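Local coordinates for protein leucyl-tRNA synthetase (Giardia intestinalis, PDB 3PZ6) that probably charges tRNA(Leu) with leucine at the cost of ATP, and is represented here by its CP1 editing domain, the part concerned with deacylating wrongly charged tRNA, at residues S186-D190 / P225-I229; Q95-W99 / D194-Y198. The protein carries 2 engineered substitutions. Numbering follows the deposited sequence.

Contact 1. Residues S186-D190 / P225-I229; sequences SVPSD and PLPII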
# COMPACT_ATOMS: atom_id res chain seq x y z
N SER A 186 -1.18 -2.06 4.02
CA SER A 186 -1.13 -3.25 4.85
C SER A 186 0.00 -3.19 5.86
O SER A 186 1.17 -3.17 5.48
CB SER A 186 -1.02 -4.52 4.02
OG SER A 186 -1.02 -5.68 4.85
N VAL A 187 -0.37 -3.15 7.14
CA VAL A 187 0.59 -3.13 8.23
C VAL A 187 0.21 -4.23 9.23
O VAL A 187 -0.41 -3.95 10.25
CB VAL A 187 0.64 -1.74 8.90
CG1 VAL A 187 1.79 -1.66 9.91
CG2 VAL A 187 0.79 -0.65 7.86
N PRO A 188 0.58 -5.49 8.93
CA PRO A 188 0.16 -6.66 9.70
C PRO A 188 0.57 -6.64 11.17
O PRO A 188 -0.10 -7.25 11.99
CB PRO A 188 0.86 -7.82 9.00
CG PRO A 188 1.13 -7.35 7.66
CD PRO A 188 1.38 -5.88 7.76
N SER A 189 1.65 -5.94 11.49
CA SER A 189 2.11 -5.88 12.88
C SER A 189 1.15 -5.10 13.77
O SER A 189 1.09 -5.33 14.98
CB SER A 189 3.50 -5.27 12.98
OG SER A 189 3.52 -3.94 12.49
N ASP A 190 0.38 -4.19 13.18
CA ASP A 190 -0.47 -3.31 13.98
C ASP A 190 -1.92 -3.13 13.51
O ASP A 190 -2.65 -2.32 14.07
CB ASP A 190 0.23 -1.97 14.20
CG ASP A 190 1.39 -2.08 15.17
OD1 ASP A 190 1.18 -1.80 16.38
OD2 ASP A 190 2.50 -2.46 14.74
N PRO A 225 5.83 -9.14 9.04
CA PRO A 225 5.43 -7.98 9.84
C PRO A 225 6.62 -7.36 10.56
O PRO A 225 7.56 -8.07 10.92
CB PRO A 225 4.45 -8.58 10.85
CG PRO A 225 3.87 -9.75 10.14
CD PRO A 225 4.99 -10.32 9.32
N LEU A 226 6.58 -6.05 10.76
CA LEU A 226 7.69 -5.33 11.36
C LEU A 226 7.37 -4.77 12.74
O LEU A 226 6.27 -4.25 12.94
CB LEU A 226 8.12 -4.20 10.42
CG LEU A 226 9.23 -4.42 9.38
CD1 LEU A 226 9.55 -5.88 9.09
CD2 LEU A 226 8.90 -3.66 8.11
N PRO A 227 8.32 -4.86 13.69
CA PRO A 227 8.20 -4.30 15.05
C PRO A 227 8.29 -2.76 15.07
O PRO A 227 9.27 -2.20 15.59
CB PRO A 227 9.39 -4.91 15.78
CG PRO A 227 10.39 -5.15 14.71
CD PRO A 227 9.59 -5.60 13.54
N ILE A 228 7.29 -2.09 14.52
CA ILE A 228 7.35 -0.63 14.35
C ILE A 228 6.93 0.12 15.61
O ILE A 228 7.46 1.19 15.92
CB ILE A 228 6.54 -0.14 13.11
CG1 ILE A 228 5.08 -0.60 13.17
CG2 ILE A 228 7.18 -0.64 11.84
CD1 ILE A 228 4.14 0.27 12.37
N ILE A 229 5.99 -0.46 16.35
CA ILE A 229 5.44 0.19 17.52
C ILE A 229 5.44 -0.79 18.69
O ILE A 229 4.98 -1.93 18.56
CB ILE A 229 4.01 0.72 17.24
CG1 ILE A 229 4.07 1.88 16.23
CG2 ILE A 229 3.33 1.18 18.54
CD1 ILE A 229 2.74 2.26 15.60
O HOH W 1 4.32 -4.58 9.76
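The ring of Pro188 packs on the ring of Pro225, with Pro188 CB 3.8 Å from Pro225 CG. Pro188 and Ser189 are the central residues of a type I beta turn. It is closed by a backbone hydrogen bond from Asp190 N to Val187 O (3.0 Å). The turn joins strand 183-186 to helix 192-202 in the CP1 editing domain. In related leucyl-tRNA synthetases, the segment that follows this strand contributes to the editing pocket. The facing segment, 225-229, runs into strand 229-230. It has its own tight turn, an inverse gamma turn centred on Pro227, in which Ile228 N bonds Leu226 O at 2.9 Å. Apolar contact continues beyond the prolines. Ile228 has chi1 in the p well, and its CD1 comes 3.9 Å from Val187 CG1. Its CG1 also lies 3.5 Å from Asp190 OD2, so the carboxylate sits against a hydrocarbon surface. Tyr198 of helix 192-202 touches both Pro188 and Pro225. Ser189, also in the p rotamer, provides the polar centre. Its OG is 2.8 Å from Leu226 O and 2.9 Å from Asp190 OD2. One water joins the two loops: it donates to Ser189 OG at 2.9 Å and accepts from Leu226 N at 2.9 Å.

Contact 2. Residues Q95-W99 / D194-Y198; sequences QTNCW and DYACY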
# COMPACT_ATOMS: atom_id res chain seq x y z
N GLN A 95 4.70 -1.32 6.39
CA GLN A 95 4.04 -1.90 5.22
C GLN A 95 4.73 -3.15 4.66
O GLN A 95 5.92 -3.13 4.34
CB GLN A 95 3.96 -0.88 4.10
CG GLN A 95 2.98 0.24 4.34
CD GLN A 95 3.16 1.31 3.32
OE1 GLN A 95 4.11 2.10 3.39
NE2 GLN A 95 2.26 1.35 2.35
N THR A 96 3.95 -4.22 4.54
CA THR A 96 4.43 -5.48 3.97
C THR A 96 3.88 -5.72 2.57
O THR A 96 4.41 -6.52 1.80
CB THR A 96 3.99 -6.66 4.83
OG1 THR A 96 2.57 -6.63 4.93
CG2 THR A 96 4.60 -6.58 6.22
N ASN A 97 2.79 -5.01 2.25
CA ASN A 97 2.05 -5.17 1.01
C ASN A 97 0.96 -4.11 0.95
O ASN A 97 0.89 -3.24 1.82
CB ASN A 97 1.43 -6.58 0.92
CG ASN A 97 0.37 -6.84 2.00
OD1 ASN A 97 -0.83 -6.84 1.72
ND2 ASN A 97 0.81 -7.07 3.24
N CYS A 98 0.11 -4.17 -0.07
CA CYS A 98 -1.11 -3.38 -0.10
C CYS A 98 -2.26 -4.21 -0.67
O CYS A 98 -2.06 -5.35 -1.08
CB CYS A 98 -0.90 -2.06 -0.85
SG CYS A 98 -0.52 -2.25 -2.60
N TRP A 99 -3.46 -3.63 -0.67
CA TRP A 99 -4.68 -4.37 -1.00
C TRP A 99 -5.47 -3.66 -2.09
O TRP A 99 -5.60 -2.44 -2.07
CB TRP A 99 -5.59 -4.49 0.22
CG TRP A 99 -5.00 -5.10 1.45
CD1 TRP A 99 -4.80 -4.47 2.65
CD2 TRP A 99 -4.57 -6.45 1.64
NE1 TRP A 99 -4.26 -5.34 3.56
CE2 TRP A 99 -4.11 -6.57 2.97
CE3 TRP A 99 -4.51 -7.58 0.80
CZ2 TRP A 99 -3.60 -7.76 3.50
CZ3 TRP A 99 -4.01 -8.77 1.32
CH2 TRP A 99 -3.56 -8.85 2.66
N ASP A 194 -5.50 -6.67 8.63
CA ASP A 194 -4.35 -6.82 7.75
C ASP A 194 -3.64 -8.15 8.02
O ASP A 194 -3.36 -8.90 7.08
CB ASP A 194 -3.36 -5.66 7.92
CG ASP A 194 -3.81 -4.38 7.24
OD1 ASP A 194 -4.81 -4.38 6.49
OD2 ASP A 194 -3.16 -3.34 7.46
N TYR A 195 -3.36 -8.43 9.29
CA TYR A 195 -2.65 -9.66 9.63
C TYR A 195 -3.44 -10.93 9.28
O TYR A 195 -2.87 -11.89 8.77
CB TYR A 195 -2.23 -9.70 11.10
CG TYR A 195 -1.51 -10.98 11.46
CD1 TYR A 195 -0.20 -11.22 11.01
CD2 TYR A 195 -2.11 -11.96 12.25
CE1 TYR A 195 0.48 -12.38 11.33
CE2 TYR A 195 -1.44 -13.13 12.57
CZ TYR A 195 -0.14 -13.34 12.11
OH TYR A 195 0.54 -14.51 12.43
N ALA A 196 -4.75 -10.92 9.56
CA ALA A 196 -5.59 -12.08 9.29
C ALA A 196 -5.55 -12.45 7.80
O ALA A 196 -5.28 -13.60 7.45
CB ALA A 196 -7.03 -11.84 9.76
N CYS A 197 -5.77 -11.47 6.94
CA CYS A 197 -5.71 -11.71 5.51
C CYS A 197 -4.31 -12.11 5.05
O CYS A 197 -4.15 -13.03 4.25
CB CYS A 197 -6.17 -10.49 4.72
SG CYS A 197 -6.31 -10.90 2.98
N TYR A 198 -3.30 -11.41 5.58
CA TYR A 198 -1.91 -11.70 5.27
C TYR A 198 -1.60 -13.17 5.58
O TYR A 198 -1.07 -13.89 4.73
CB TYR A 198 -1.00 -10.74 6.05
CG TYR A 198 0.48 -11.08 6.00
CD1 TYR A 198 1.31 -10.55 5.02
CD2 TYR A 198 1.04 -11.93 6.96
CE1 TYR A 198 2.67 -10.87 4.99
CE2 TYR A 198 2.39 -12.24 6.93
CZ TYR A 198 3.20 -11.71 5.94
OH TYR A 198 4.54 -12.04 5.93
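In the CP1 editing domain, strand 97-99 and helix 194-198 cross almost at right angles (97°), their axes 10.8 Å apart. Trp99 bridges much of this gap. Its m rotamer turns the indole toward the helix, where Trp99 NE1 donates to Asp194 OD1 (3.1 Å, 145°). Asp194 is also m, which brings its carboxylate to the indole although its CB points sideways. Its OD2 accepts from Val187 N. Asp194 probably corresponds to the conserved editing-site aspartate of other leucyl-tRNA synthetases. Trp99 CH2 lies 3.4 Å from Cys197 SG. Cys197 is t, and its sulfur makes an oblique sulfur-aromatic contact, 4.0 Å from the six-membered ring centroid. Tyr198 is also t, with chi2 near 91°; its CD1 lies 3.9 Å from Asn97 ND2. Thr96 and Asn97 are both p, and Asn97 ND2 donates to Thr96 OG1 at a very short 2.5 Å. Sheet and helix thus meet through aromatic and sulfur packing, to which one hydrogen bond adds a polar, directional component.

Both contacts are largely buried, and they meet at the turn between strand 183-186 and helix 192-202. Contact 2 lies nearer the centre of the chain and packs that helix across a strand of the large mixed sheet. Contact 1 joins two loops, and residues 225-227 are partly exposed. Contact 1 combines apolar packing of prolines, Val187 and Ile228 with a polar spot at Ser189 and its water, whereas contact 2 has a direct side-chain hydrogen bond and an aromatic-sulfur contact. The two touch directly: Ser186 O lies 3.1 Å from Thr96 N, a probable hydrogen bond, so the segment that begins the turn is also paired with segment 95-99.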